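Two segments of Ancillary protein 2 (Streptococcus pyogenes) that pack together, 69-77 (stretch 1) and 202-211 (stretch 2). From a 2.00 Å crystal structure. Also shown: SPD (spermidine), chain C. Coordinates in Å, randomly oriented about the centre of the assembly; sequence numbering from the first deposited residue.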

ATOM      1  N   VAL I  69       2.402  -2.581 -21.530  1.00 28.43           N
ATOM      2  CA  VAL I  69       3.566  -3.123 -22.247  1.00 27.56           C
ATOM      3  C   VAL I  69       4.494  -3.826 -21.215  1.00 33.32           C
ATOM      4  O   VAL I  69       5.305  -4.643 -21.598  1.00 35.20           O
ATOM      5  CB  VAL I  69       4.332  -2.043 -23.061  1.00 29.57           C
ATOM      6  CG1 VAL I  69       3.492  -1.525 -24.226  1.00 29.15           C
ATOM      7  CG2 VAL I  69       4.793  -0.874 -22.166  1.00 28.19           C
ATOM      8  N   ARG I  70       4.346  -3.495 -19.920  1.00 31.28           N
ATOM      9  CA  ARG I  70       5.097  -4.090 -18.807  1.00 31.90           C
ATOM     10  C   ARG I  70       4.387  -5.323 -18.299  1.00 35.95           C
ATOM     11  O   ARG I  70       3.169  -5.331 -18.147  1.00 37.24           O
ATOM     12  CB  ARG I  70       5.279  -3.093 -17.649  1.00 31.81           C
ATOM     13  CG  ARG I  70       6.002  -1.782 -18.039  1.00 47.87           C
ATOM     14  CD  ARG I  70       6.292  -0.913 -16.823  1.00 58.93           C
ATOM     15  NE  ARG I  70       7.408  -1.453 -16.027  1.00 71.68           N
ATOM     16  CZ  ARG I  70       7.643  -1.172 -14.746  1.00 80.28           C
ATOM     17  NH1 ARG I  70       6.844  -0.341 -14.081  1.00 70.33           N
ATOM     18  NH2 ARG I  70       8.677  -1.720 -14.120  1.00 56.73           N
ATOM     19  N   SER I  71       5.155  -6.355 -18.014  1.00 32.56           N
ATOM     20  CA  SER I  71       4.688  -7.633 -17.483  1.00 31.73           C
ATOM     21  C   SER I  71       5.485  -8.003 -16.245  1.00 34.43           C
ATOM     22  O   SER I  71       6.707  -7.771 -16.191  1.00 32.13           O
ATOM     23  CB  SER I  71       4.833  -8.730 -18.527  1.00 35.08           C
ATOM     24  OG  SER I  71       3.940  -8.533 -19.610  1.00 46.27           O
ATOM     25  N   GLN I  72       4.793  -8.562 -15.229  1.00 30.95           N
ATOM     26  CA  GLN I  72       5.477  -9.021 -14.023  1.00 29.69           C
ATOM     27  C   GLN I  72       5.480 -10.515 -13.980  1.00 33.85           C
ATOM     28  O   GLN I  72       4.458 -11.160 -14.275  1.00 34.13           O
ATOM     29  CB  GLN I  72       4.927  -8.418 -12.735  1.00 29.82           C
ATOM     30  CG  GLN I  72       5.367  -6.986 -12.526  1.00 35.16           C
ATOM     31  CD  GLN I  72       4.470  -6.063 -13.300  1.00 41.38           C
ATOM     32  OE1 GLN I  72       3.232  -6.189 -13.265  1.00 34.04           O
ATOM     33  NE2 GLN I  72       5.066  -5.206 -14.116  1.00 24.90           N
ATOM     34  N   TRP I  73       6.658 -11.073 -13.645  1.00 31.34           N
ATOM     35  CA  TRP I  73       6.891 -12.522 -13.619  1.00 31.85           C
ATOM     36  C   TRP I  73       7.015 -13.048 -12.232  1.00 34.60           C
ATOM     37  O   TRP I  73       7.574 -12.380 -11.359  1.00 32.10           O
ATOM     38  CB  TRP I  73       8.072 -12.903 -14.500  1.00 32.07           C
ATOM     39  CG  TRP I  73       7.968 -12.304 -15.875  1.00 33.66           C
ATOM     40  CD1 TRP I  73       8.630 -11.202 -16.338  1.00 35.89           C
ATOM     41  CD2 TRP I  73       7.017 -12.656 -16.891  1.00 34.57           C
ATOM     42  NE1 TRP I  73       8.212 -10.899 -17.609  1.00 35.60           N
ATOM     43  CE2 TRP I  73       7.216 -11.773 -17.974  1.00 37.81           C
ATOM     44  CE3 TRP I  73       6.019 -13.646 -16.997  1.00 37.11           C
ATOM     45  CZ2 TRP I  73       6.484 -11.877 -19.166  1.00 37.22           C
ATOM     46  CZ3 TRP I  73       5.298 -13.742 -18.177  1.00 39.08           C
ATOM     47  CH2 TRP I  73       5.522 -12.854 -19.237  1.00 39.12           C
ATOM     48  N   TYR I  74       6.433 -14.249 -12.010  1.00 32.79           N
ATOM     49  CA  TYR I  74       6.323 -14.875 -10.691  1.00 33.34           C
ATOM     50  C   TYR I  74       6.795 -16.321 -10.633  1.00 39.48           C
ATOM     51  O   TYR I  74       6.670 -17.053 -11.619  1.00 40.31           O
ATOM     52  CB  TYR I  74       4.864 -14.792 -10.186  1.00 34.47           C
ATOM     53  CG  TYR I  74       4.408 -13.376  -9.900  1.00 34.40           C
ATOM     54  CD1 TYR I  74       3.946 -12.545 -10.923  1.00 36.20           C
ATOM     55  CD2 TYR I  74       4.431 -12.865  -8.607  1.00 33.93           C
ATOM     56  CE1 TYR I  74       3.583 -11.218 -10.671  1.00 35.87           C
ATOM     57  CE2 TYR I  74       4.050 -11.550  -8.342  1.00 32.03           C
ATOM     58  CZ  TYR I  74       3.630 -10.730  -9.374  1.00 35.90           C
ATOM     59  OH  TYR I  74       3.255  -9.433  -9.107  1.00 32.98           O
ATOM     60  N   LYS I  75       7.298 -16.729  -9.451  1.00 36.08           N
ATOM     61  CA  LYS I  75       7.744 -18.090  -9.153  1.00 39.59           C
ATOM     62  C   LYS I  75       6.690 -18.674  -8.182  1.00 47.48           C
ATOM     63  O   LYS I  75       6.378 -18.049  -7.162  1.00 47.09           O
ATOM     64  CB  LYS I  75       9.130 -18.045  -8.486  1.00 42.38           C
ATOM     65  CG  LYS I  75       9.713 -19.393  -8.047  1.00 44.28           C
ATOM     66  CD  LYS I  75      11.090 -19.151  -7.452  1.00 48.34           C
ATOM     67  CE  LYS I  75      11.805 -20.446  -7.152  1.00 78.76           C
ATOM     68  NZ  LYS I  75      13.163 -20.201  -6.600  1.00 96.87           N
ATOM     69  N   LYS I  76       6.126 -19.843  -8.510  1.00 45.96           N
ATOM     70  CA  LYS I  76       5.118 -20.504  -7.668  1.00 47.37           C
ATOM     71  C   LYS I  76       5.808 -21.275  -6.527  1.00 54.96           C
ATOM     72  O   LYS I  76       6.689 -22.096  -6.774  1.00 56.08           O
ATOM     73  CB  LYS I  76       4.214 -21.438  -8.502  1.00 50.17           C
ATOM     74  CG  LYS I  76       3.053 -22.065  -7.714  1.00 56.53           C
ATOM     75  CD  LYS I  76       2.145 -22.887  -8.608  1.00 65.91           C
ATOM     76  CE  LYS I  76       1.268 -23.837  -7.820  1.00 77.68           C
ATOM     77  NZ  LYS I  76       0.164 -24.430  -8.640  1.00 93.12           N
ATOM     78  N   LEU I  77       5.392 -21.007  -5.286  1.00 52.96           N
ATOM     79  CA  LEU I  77       5.932 -21.658  -4.092  1.00 55.72           C
ATOM     80  C   LEU I  77       4.797 -22.213  -3.272  1.00 61.21           C
ATOM     81  O   LEU I  77       3.638 -21.839  -3.469  1.00 58.81           O
ATOM     82  CB  LEU I  77       6.730 -20.659  -3.219  1.00 54.54           C
ATOM     83  CG  LEU I  77       7.897 -19.884  -3.858  1.00 58.00           C
ATOM     84  CD1 LEU I  77       8.303 -18.736  -2.966  1.00 56.36           C
ATOM     85  CD2 LEU I  77       9.106 -20.796  -4.100  1.00 64.47           C
ATOM     86  N   THR I 202      10.303  -4.743  -6.527  1.00 31.66           N
ATOM     87  CA  THR I 202       9.563  -3.473  -6.483  1.00 30.79           C
ATOM     88  C   THR I 202       8.026  -3.744  -6.571  1.00 30.15           C
ATOM     89  O   THR I 202       7.207  -2.873  -6.243  1.00 27.75           O
ATOM     90  CB  THR I 202      10.188  -2.640  -7.625  1.00 38.27           C
ATOM     91  OG1 THR I 202      10.991  -1.594  -7.080  1.00 44.98           O
ATOM     92  CG2 THR I 202       9.247  -2.191  -8.639  1.00 30.27           C
ATOM     93  N   PHE I 203       7.654  -4.950  -7.019  1.00 26.74           N
ATOM     94  CA  PHE I 203       6.254  -5.350  -7.171  1.00 25.24           C
ATOM     95  C   PHE I 203       5.785  -6.286  -6.073  1.00 28.22           C
ATOM     96  O   PHE I 203       6.573  -7.038  -5.490  1.00 26.75           O
ATOM     97  CB  PHE I 203       5.990  -5.953  -8.575  1.00 27.48           C
ATOM     98  CG  PHE I 203       5.939  -4.924  -9.670  1.00 26.75           C
ATOM     99  CD1 PHE I 203       7.097  -4.514 -10.309  1.00 28.29           C
ATOM    100  CD2 PHE I 203       4.723  -4.351 -10.057  1.00 27.32           C
ATOM    101  CE1 PHE I 203       7.053  -3.518 -11.303  1.00 30.17           C
ATOM    102  CE2 PHE I 203       4.676  -3.370 -11.062  1.00 30.52           C
ATOM    103  CZ  PHE I 203       5.841  -2.947 -11.667  1.00 28.38           C
ATOM    104  N   GLN I 204       4.470  -6.232  -5.799  1.00 26.95           N
ATOM    105  CA  GLN I 204       3.817  -7.081  -4.798  1.00 27.32           C
ATOM    106  C   GLN I 204       3.896  -8.559  -5.130  1.00 32.70           C
ATOM    107  O   GLN I 204       3.810  -8.958  -6.305  1.00 30.97           O
ATOM    108  CB  GLN I 204       2.327  -6.702  -4.674  1.00 26.70           C
ATOM    109  CG  GLN I 204       2.125  -5.338  -4.033  1.00 30.67           C
ATOM    110  CD  GLN I 204       0.678  -4.923  -4.063  1.00 28.49           C
ATOM    111  OE1 GLN I 204      -0.027  -5.146  -5.054  1.00 28.64           O
ATOM    112  N   ASN I 205       3.990  -9.377  -4.081  1.00 30.63           N
ATOM    113  CA  ASN I 205       3.894 -10.835  -4.227  1.00 32.83           C
ATOM    114  C   ASN I 205       2.411 -11.177  -4.280  1.00 37.29           C
ATOM    115  O   ASN I 205       1.572 -10.348  -3.928  1.00 37.41           O
ATOM    116  CB  ASN I 205       4.580 -11.565  -3.081  1.00 30.31           C
ATOM    117  CG  ASN I 205       6.048 -11.314  -3.039  1.00 40.10           C
ATOM    118  OD1 ASN I 205       6.757 -11.566  -3.997  1.00 36.97           O
ATOM    119  ND2 ASN I 205       6.525 -10.778  -1.944  1.00 39.70           N
ATOM    120  N   LEU I 206       2.083 -12.349  -4.793  1.00 35.34           N
ATOM    121  CA  LEU I 206       0.698 -12.751  -4.947  1.00 35.83           C
ATOM    122  C   LEU I 206       0.425 -14.066  -4.239  1.00 42.31           C
ATOM    123  O   LEU I 206       1.352 -14.782  -3.854  1.00 41.57           O
ATOM    124  CB  LEU I 206       0.318 -12.838  -6.451  1.00 35.13           C
ATOM    125  CG  LEU I 206       0.442 -11.575  -7.299  1.00 36.52           C
ATOM    126  CD1 LEU I 206       0.240 -11.872  -8.770  1.00 35.24           C
ATOM    127  CD2 LEU I 206      -0.564 -10.508  -6.882  1.00 38.20           C
ATOM    128  N   LEU I 207      -0.854 -14.363  -4.037  1.00 41.99           N
ATOM    129  CA  LEU I 207      -1.267 -15.611  -3.426  1.00 44.29           C
ATOM    130  C   LEU I 207      -2.553 -16.116  -4.081  1.00 50.20           C
ATOM    131  O   LEU I 207      -3.370 -15.331  -4.555  1.00 49.08           O
ATOM    132  CB  LEU I 207      -1.323 -15.571  -1.869  1.00 45.16           C
ATOM    133  CG  LEU I 207      -2.172 -14.510  -1.181  1.00 48.36           C
ATOM    134  CD1 LEU I 207      -3.639 -14.941  -1.097  1.00 49.78           C
ATOM    135  CD2 LEU I 207      -1.649 -14.243   0.216  1.00 50.25           C
ATOM    136  N   SER I 208      -2.697 -17.437  -4.150  1.00 49.40           N
ATOM    137  CA  SER I 208      -3.842 -18.090  -4.783  1.00 51.30           C
ATOM    138  C   SER I 208      -4.102 -19.450  -4.159  1.00 57.49           C
ATOM    139  O   SER I 208      -3.177 -20.078  -3.642  1.00 56.85           O
ATOM    140  CB  SER I 208      -3.595 -18.238  -6.281  1.00 52.60           C
ATOM    141  OG  SER I 208      -4.791 -18.588  -6.948  1.00 61.95           O
ATOM    142  N   ALA I 209      -5.367 -19.885  -4.177  1.00 57.99           N
ATOM    143  CA  ALA I 209      -5.756 -21.194  -3.651  1.00 62.86           C
ATOM    144  C   ALA I 209      -6.560 -21.959  -4.688  1.00 72.27           C
ATOM    145  O   ALA I 209      -7.273 -21.349  -5.494  1.00 71.87           O
ATOM    146  CB  ALA I 209      -6.548 -21.050  -2.365  1.00 64.84           C
ATOM    147  N   GLU I 210      -6.409 -23.288  -4.693  1.00 72.93           N
ATOM    148  CA  GLU I 210      -7.104 -24.175  -5.628  1.00 75.97           C
ATOM    149  C   GLU I 210      -7.331 -25.557  -5.033  1.00 82.07           C
ATOM    150  O   GLU I 210      -6.645 -25.944  -4.080  1.00 81.88           O
ATOM    151  CB  GLU I 210      -6.316 -24.289  -6.968  1.00 76.40           C
ATOM    152  CG  GLU I 210      -5.012 -25.086  -6.888  1.00 88.30           C
ATOM    153  CD  GLU I 210      -4.401 -25.550  -8.197  1.00109.01           C
ATOM    154  OE1 GLU I 210      -5.168 -25.902  -9.124  1.00 87.95           O
ATOM    155  OE2 GLU I 210      -3.152 -25.624  -8.272  1.00108.42           O
ATOM    156  N   TYR I 211      -8.265 -26.318  -5.632  1.00 80.72           N
ATOM    157  CA  TYR I 211      -8.490 -27.702  -5.269  1.00 84.10           C
ATOM    158  C   TYR I 211      -7.447 -28.502  -6.054  1.00 88.49           C
ATOM    159  O   TYR I 211      -7.242 -28.247  -7.248  1.00 86.98           O
ATOM    160  CB  TYR I 211      -9.900 -28.158  -5.639  1.00 87.37           C
ATOM    161  CG  TYR I 211     -10.997 -27.578  -4.777  1.00 86.68           C
ATOM    162  CD1 TYR I 211     -11.344 -28.166  -3.566  1.00 90.82           C
ATOM    163  CD2 TYR I 211     -11.750 -26.494  -5.213  1.00 84.68           C
ATOM    164  CE1 TYR I 211     -12.398 -27.676  -2.795  1.00 90.75           C
ATOM    165  CE2 TYR I 211     -12.812 -25.998  -4.455  1.00 86.26           C
ATOM    166  CZ  TYR I 211     -13.137 -26.596  -3.246  1.00 94.50           C
ATOM    167  OH  TYR I 211     -14.180 -26.115  -2.480  1.00 93.72           O
TER
HETATM  168  N1  SPD C1221       0.711   4.559  -1.796  1.00 28.40           N
HETATM  169  C2  SPD C1221       1.912   3.949  -1.239  1.00 25.56           C
HETATM  170  C3  SPD C1221       1.931   2.437  -1.521  1.00 24.17           C
HETATM  171  C4  SPD C1221       1.426   2.102  -2.914  1.00 27.71           C
HETATM  172  C5  SPD C1221       1.298   0.583  -2.968  1.00 30.36           C
HETATM  173  N6  SPD C1221      -0.003   0.171  -3.467  1.00 32.39           N
HETATM  174  C7  SPD C1221      -0.073  -1.300  -3.685  1.00 27.29           C
HETATM  175  C8  SPD C1221      -0.917  -1.972  -2.552  1.00 29.43           C
HETATM  176  C9  SPD C1221      -0.958  -3.518  -2.757  1.00 36.77           C
HETATM  177  N10 SPD C1221       0.364  -4.106  -2.999  1.00 40.81           N

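When two strands lie too far apart to share backbone hydrogen bonds, side chains must bridge the gap, and their rotamers decide what can meet. The two segments of Ancillary protein 2, at least 129 residues apart in sequence wherever they touch, illustrate this well. Their strands run in broadly the same direction, inclined at 50°, and their axes come no closer than 8.5 Å. The register pairs alternate residues: CA of Gln72 lies 7.8 Å from CA of Phe203, CA of Tyr74 lies 8.0 Å from CA of Asn205, and CA of Lys76 lies 9.1 Å from CA of Leu207. Extended backbones turn successive side chains to opposite sides, so Gln72 and Tyr74 point toward the second stretch while Trp73 and Lys75 stay out of reach.

Tyr74 does the most bonding. With chi1 in the m well and chi2 at 83°, its ring extends across the gap, and OH donates a hydrogen bond to the backbone O of Gln204 at 2.9 Å. A carbonyl held in the ring plane suits a phenol, whose O–H bond prefers that plane. One face of the same ring is left for Leu206, whose m,t conformation carries CD1 to 3.9 Å from the Tyr74 ring centroid, a CH-pi contact in which a methyl group meets the pi cloud. Edge and face thus serve different chemistry.

Phe203, also m at chi1, offers its ring to Gln72. Here the bent m,p conformation of the glutamine matters: CG sits 3.6 Å from the Phe203 ring centroid, only 13° off the normal, and the chain then folds so that NE2 also lies over the face, 3.4 Å from CZ of Phe203. The aliphatic part packs against the aromatic surface while the amide finds its hydrogen bonds elsewhere in the structure. At the ring edge, NH1 of Arg70 approaches CZ of Phe203 to 3.7 Å.

Farther along, Lys76 starts sideways, but four trans torsions stretch it fully, bringing NZ to 3.5 Å from OE2 of Glu210. Glu210, p at chi1 and t at chi2, points toward its partner and completes a salt bridge, although its high B-factors counsel caution about its exact position.

Gln204 shows the complementary case. Its CB leaves sideways and its m,t chain leads away from the first stretch, where CD is joined covalently to N10 of spermidine at 1.4 Å, an amide-like length. Its backbone carbonyl meanwhile remains available to Tyr74, so one residue serves both the packing and the ligand.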